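Long-range contact in protein involved in catabolism of external DNA (Legionella pneumophila subsp. pneumophila, PDB 2OO3), which probably methylates N6 of one adenine of 23S ribosomal RNA, with S-adenosyl-L-methionine as the methyl donor: residues L23-A28 against F80-S85. Residues are numbered along the deposited sequence; the frame is centred on the assembly and turned at random.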
ATOM      1  N   LEU A  23      -3.058   1.281  -3.518  1.00  4.57           N
ATOM      2  CA  LEU A  23      -2.340   0.414  -4.461  1.00  5.13           C
ATOM      3  C   LEU A  23      -3.170   0.137  -5.729  1.00  4.80           C
ATOM      4  O   LEU A  23      -2.672   0.289  -6.836  1.00  5.77           O
ATOM      5  CB  LEU A  23      -1.967  -0.910  -3.763  1.00  4.56           C
ATOM      6  CG  LEU A  23      -1.278  -1.975  -4.625  1.00  6.81           C
ATOM      7  CD1 LEU A  23       0.016  -1.466  -5.303  1.00  6.68           C
ATOM      8  CD2 LEU A  23      -0.980  -3.239  -3.765  1.00  4.93           C
ATOM      9  N   THR A  24      -4.440  -0.254  -5.576  1.00  5.44           N
ATOM     10  CA  THR A  24      -5.256  -0.574  -6.753  1.00  6.40           C
ATOM     11  C   THR A  24      -5.393   0.607  -7.714  1.00  6.16           C
ATOM     12  O   THR A  24      -5.405   0.407  -8.937  1.00  6.01           O
ATOM     13  CB  THR A  24      -6.648  -1.193  -6.430  1.00  7.07           C
ATOM     14  OG1 THR A  24      -7.538  -0.200  -5.898  1.00  8.65           O
ATOM     15  CG2 THR A  24      -6.538  -2.407  -5.461  1.00  5.20           C
ATOM     16  N   ARG A  25      -5.460   1.829  -7.173  1.00  6.17           N
ATOM     17  CA  ARG A  25      -5.659   3.029  -8.013  1.00  5.78           C
ATOM     18  C   ARG A  25      -4.350   3.317  -8.740  1.00  6.48           C
ATOM     19  O   ARG A  25      -4.348   3.673  -9.935  1.00  5.98           O
ATOM     20  CB  ARG A  25      -6.096   4.234  -7.156  1.00  6.00           C
ATOM     21  CG  ARG A  25      -7.421   3.987  -6.404  1.00  9.85           C
ATOM     22  CD  ARG A  25      -8.681   4.403  -7.183  1.00 15.97           C
ATOM     23  NE  ARG A  25      -8.641   4.306  -8.644  1.00 14.92           N
ATOM     24  CZ  ARG A  25      -9.245   3.362  -9.371  1.00 15.42           C
ATOM     25  NH1 ARG A  25      -9.904   2.366  -8.817  1.00 18.01           N
ATOM     26  NH2 ARG A  25      -9.160   3.397 -10.675  1.00 16.53           N
ATOM     27  N   LEU A  26      -3.225   3.089  -8.051  1.00  5.27           N
ATOM     28  CA  LEU A  26      -1.911   3.302  -8.670  1.00  5.65           C
ATOM     29  C   LEU A  26      -1.692   2.310  -9.809  1.00  6.91           C
ATOM     30  O   LEU A  26      -1.228   2.696 -10.875  1.00  6.82           O
ATOM     31  CB  LEU A  26      -0.774   3.208  -7.629  1.00  5.45           C
ATOM     32  CG  LEU A  26      -0.829   4.330  -6.559  1.00  4.48           C
ATOM     33  CD1 LEU A  26       0.238   4.053  -5.529  1.00  6.69           C
ATOM     34  CD2 LEU A  26      -0.615   5.742  -7.217  1.00  4.32           C
ATOM     35  N   LEU A  27      -2.058   1.049  -9.580  1.00  7.15           N
ATOM     36  CA  LEU A  27      -1.921  -0.018 -10.586  1.00  8.28           C
ATOM     37  C   LEU A  27      -2.819   0.226 -11.797  1.00  8.41           C
ATOM     38  O   LEU A  27      -2.370   0.106 -12.936  1.00  8.16           O
ATOM     39  CB  LEU A  27      -2.222  -1.385  -9.975  1.00  7.77           C
ATOM     40  CG  LEU A  27      -1.161  -1.885  -8.955  1.00  9.10           C
ATOM     41  CD1 LEU A  27      -1.734  -3.096  -8.260  1.00  9.81           C
ATOM     42  CD2 LEU A  27       0.165  -2.226  -9.588  1.00  9.81           C
ATOM     43  N   ALA A  28      -4.065   0.626 -11.528  1.00  8.47           N
ATOM     44  CA  ALA A  28      -5.029   0.988 -12.563  1.00  9.15           C
ATOM     45  C   ALA A  28      -4.509   2.113 -13.443  1.00 10.16           C
ATOM     46  O   ALA A  28      -4.743   2.091 -14.660  1.00  9.94           O
ATOM     47  CB  ALA A  28      -6.377   1.375 -11.957  1.00  9.07           C
ATOM     48  N   PHE A  80     -13.873   1.901  -5.971  1.00  6.84           N
ATOM     49  CA  PHE A  80     -13.659   0.693  -5.161  1.00  7.23           C
ATOM     50  C   PHE A  80     -13.721  -0.614  -5.933  1.00  7.87           C
ATOM     51  O   PHE A  80     -13.414  -1.689  -5.382  1.00  7.98           O
ATOM     52  CB  PHE A  80     -14.678   0.637  -4.030  1.00  7.29           C
ATOM     53  CG  PHE A  80     -14.404   1.626  -2.883  1.00  8.14           C
ATOM     54  CD1 PHE A  80     -13.892   1.176  -1.653  1.00 10.78           C
ATOM     55  CD2 PHE A  80     -14.692   2.996  -3.028  1.00 10.03           C
ATOM     56  CE1 PHE A  80     -13.683   2.076  -0.589  1.00  9.04           C
ATOM     57  CE2 PHE A  80     -14.467   3.921  -1.976  1.00  7.28           C
ATOM     58  CZ  PHE A  80     -13.955   3.466  -0.753  1.00  6.49           C
ATOM     59  N   LEU A  81     -14.101  -0.537  -7.214  1.00  7.23           N
ATOM     60  CA  LEU A  81     -14.334  -1.752  -7.995  1.00  7.62           C
ATOM     61  C   LEU A  81     -13.169  -2.710  -8.027  1.00  6.94           C
ATOM     62  O   LEU A  81     -13.367  -3.889  -7.818  1.00  7.65           O
ATOM     63  CB  LEU A  81     -14.780  -1.436  -9.445  1.00  7.58           C
ATOM     64  CG  LEU A  81     -16.188  -0.849  -9.564  1.00  8.24           C
ATOM     65  CD1 LEU A  81     -16.378  -0.314 -11.023  1.00 11.05           C
ATOM     66  CD2 LEU A  81     -17.205  -1.903  -9.222  1.00 11.91           C
ATOM     67  N   GLU A  82     -11.974  -2.225  -8.321  1.00  6.13           N
ATOM     68  CA  GLU A  82     -10.831  -3.157  -8.528  1.00  6.78           C
ATOM     69  C   GLU A  82     -10.499  -3.828  -7.204  1.00  6.28           C
ATOM     70  O   GLU A  82     -10.257  -5.034  -7.137  1.00  5.66           O
ATOM     71  CB  GLU A  82      -9.609  -2.412  -9.065  1.00  6.04           C
ATOM     72  CG  GLU A  82      -9.753  -1.940 -10.543  1.00 10.50           C
ATOM     73  CD  GLU A  82     -10.382  -0.516 -10.700  1.00 15.99           C
ATOM     74  OE1 GLU A  82     -11.101  -0.007  -9.801  1.00 13.77           O
ATOM     75  OE2 GLU A  82     -10.141   0.102 -11.760  1.00 21.47           O
ATOM     76  N   TYR A  83     -10.541  -3.037  -6.137  1.00  5.41           N
ATOM     77  CA  TYR A  83     -10.273  -3.544  -4.790  1.00  6.08           C
ATOM     78  C   TYR A  83     -11.247  -4.650  -4.407  1.00  6.29           C
ATOM     79  O   TYR A  83     -10.842  -5.735  -4.005  1.00  7.11           O
ATOM     80  CB  TYR A  83     -10.377  -2.381  -3.780  1.00  5.50           C
ATOM     81  CG  TYR A  83     -10.141  -2.747  -2.313  1.00  5.82           C
ATOM     82  CD1 TYR A  83      -8.882  -3.212  -1.874  1.00  7.58           C
ATOM     83  CD2 TYR A  83     -11.143  -2.582  -1.375  1.00  5.76           C
ATOM     84  CE1 TYR A  83      -8.651  -3.532  -0.537  1.00  5.97           C
ATOM     85  CE2 TYR A  83     -10.927  -2.905  -0.027  1.00  6.89           C
ATOM     86  CZ  TYR A  83      -9.674  -3.353   0.390  1.00  7.09           C
ATOM     87  OH  TYR A  83      -9.457  -3.662   1.728  1.00  4.79           O
ATOM     88  N   ILE A  84     -12.534  -4.348  -4.481  1.00  6.34           N
ATOM     89  CA  ILE A  84     -13.570  -5.320  -4.200  1.00  6.80           C
ATOM     90  C   ILE A  84     -13.474  -6.578  -5.061  1.00  7.18           C
ATOM     91  O   ILE A  84     -13.703  -7.676  -4.570  1.00  8.05           O
ATOM     92  CB  ILE A  84     -15.004  -4.663  -4.288  1.00  6.72           C
ATOM     93  CG1 ILE A  84     -15.173  -3.588  -3.178  1.00  6.12           C
ATOM     94  CG2 ILE A  84     -16.139  -5.713  -4.142  1.00  7.82           C
ATOM     95  CD1 ILE A  84     -15.072  -4.119  -1.721  1.00  8.42           C
ATOM     96  N   SER A  85     -13.196  -6.424  -6.354  1.00  8.91           N
ATOM     97  CA  SER A  85     -13.199  -7.591  -7.251  1.00 10.05           C
ATOM     98  C   SER A  85     -12.135  -8.589  -6.814  1.00  9.21           C
ATOM     99  O   SER A  85     -12.364  -9.786  -6.893  1.00  8.85           O
ATOM    100  CB  SER A  85     -12.981  -7.218  -8.720  1.00 10.17           C
ATOM    101  OG  SER A  85     -11.643  -6.843  -8.914  1.00 16.47           O
TER
HETATM  102  O   HOH W   1     -10.258  -0.134  -6.210  1.00  8.11           O
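E82 meets three residues of helix 14-30: its CB lies 4.1 Å from CB of T24, its OE2 rests against the methyl of A28, and its OE1 accepts a salt-bridged hydrogen bond of 2.8 Å from NH1 of R25. The donor keeps this oxygen in the guanidinium plane but reaches it from above the carboxylate plane, the two flat groups being turned 62° apart. Only one strong bond joins them; NH2 of R25 stays 3.6 Å from OE2 of E82. Y83 comes next, its CA 4.0 Å from CG2 of T24. CG of Y83 is anti to its backbone N (chi1 179°); CG2 of T24 meets the ring edge, while the far end leads away, beside H20, a predicted S-adenosyl-L-methionine-binding residue, and OH hydrogen-bonds that of Y99. A single water bridges the helices, donating to OG1 of T24 and accepting from the backbone N of Y83; OG1 also bonds O of I21. The axes of 23-28 and 81-85 approach to 9.4 Å at 114°, touching through few side chains. The contact joins helix 14-30, ahead of strand 38-41 of the Rossmann-like methyltransferase sheet, to helix 81-90, between strands 38-41 and 115-119 in the chain. E252 holds NE of R25, so the guanidinium links both to helix 249-263, and its positive charge, shared by two carboxylates, is probably well stabilised in this largely buried setting.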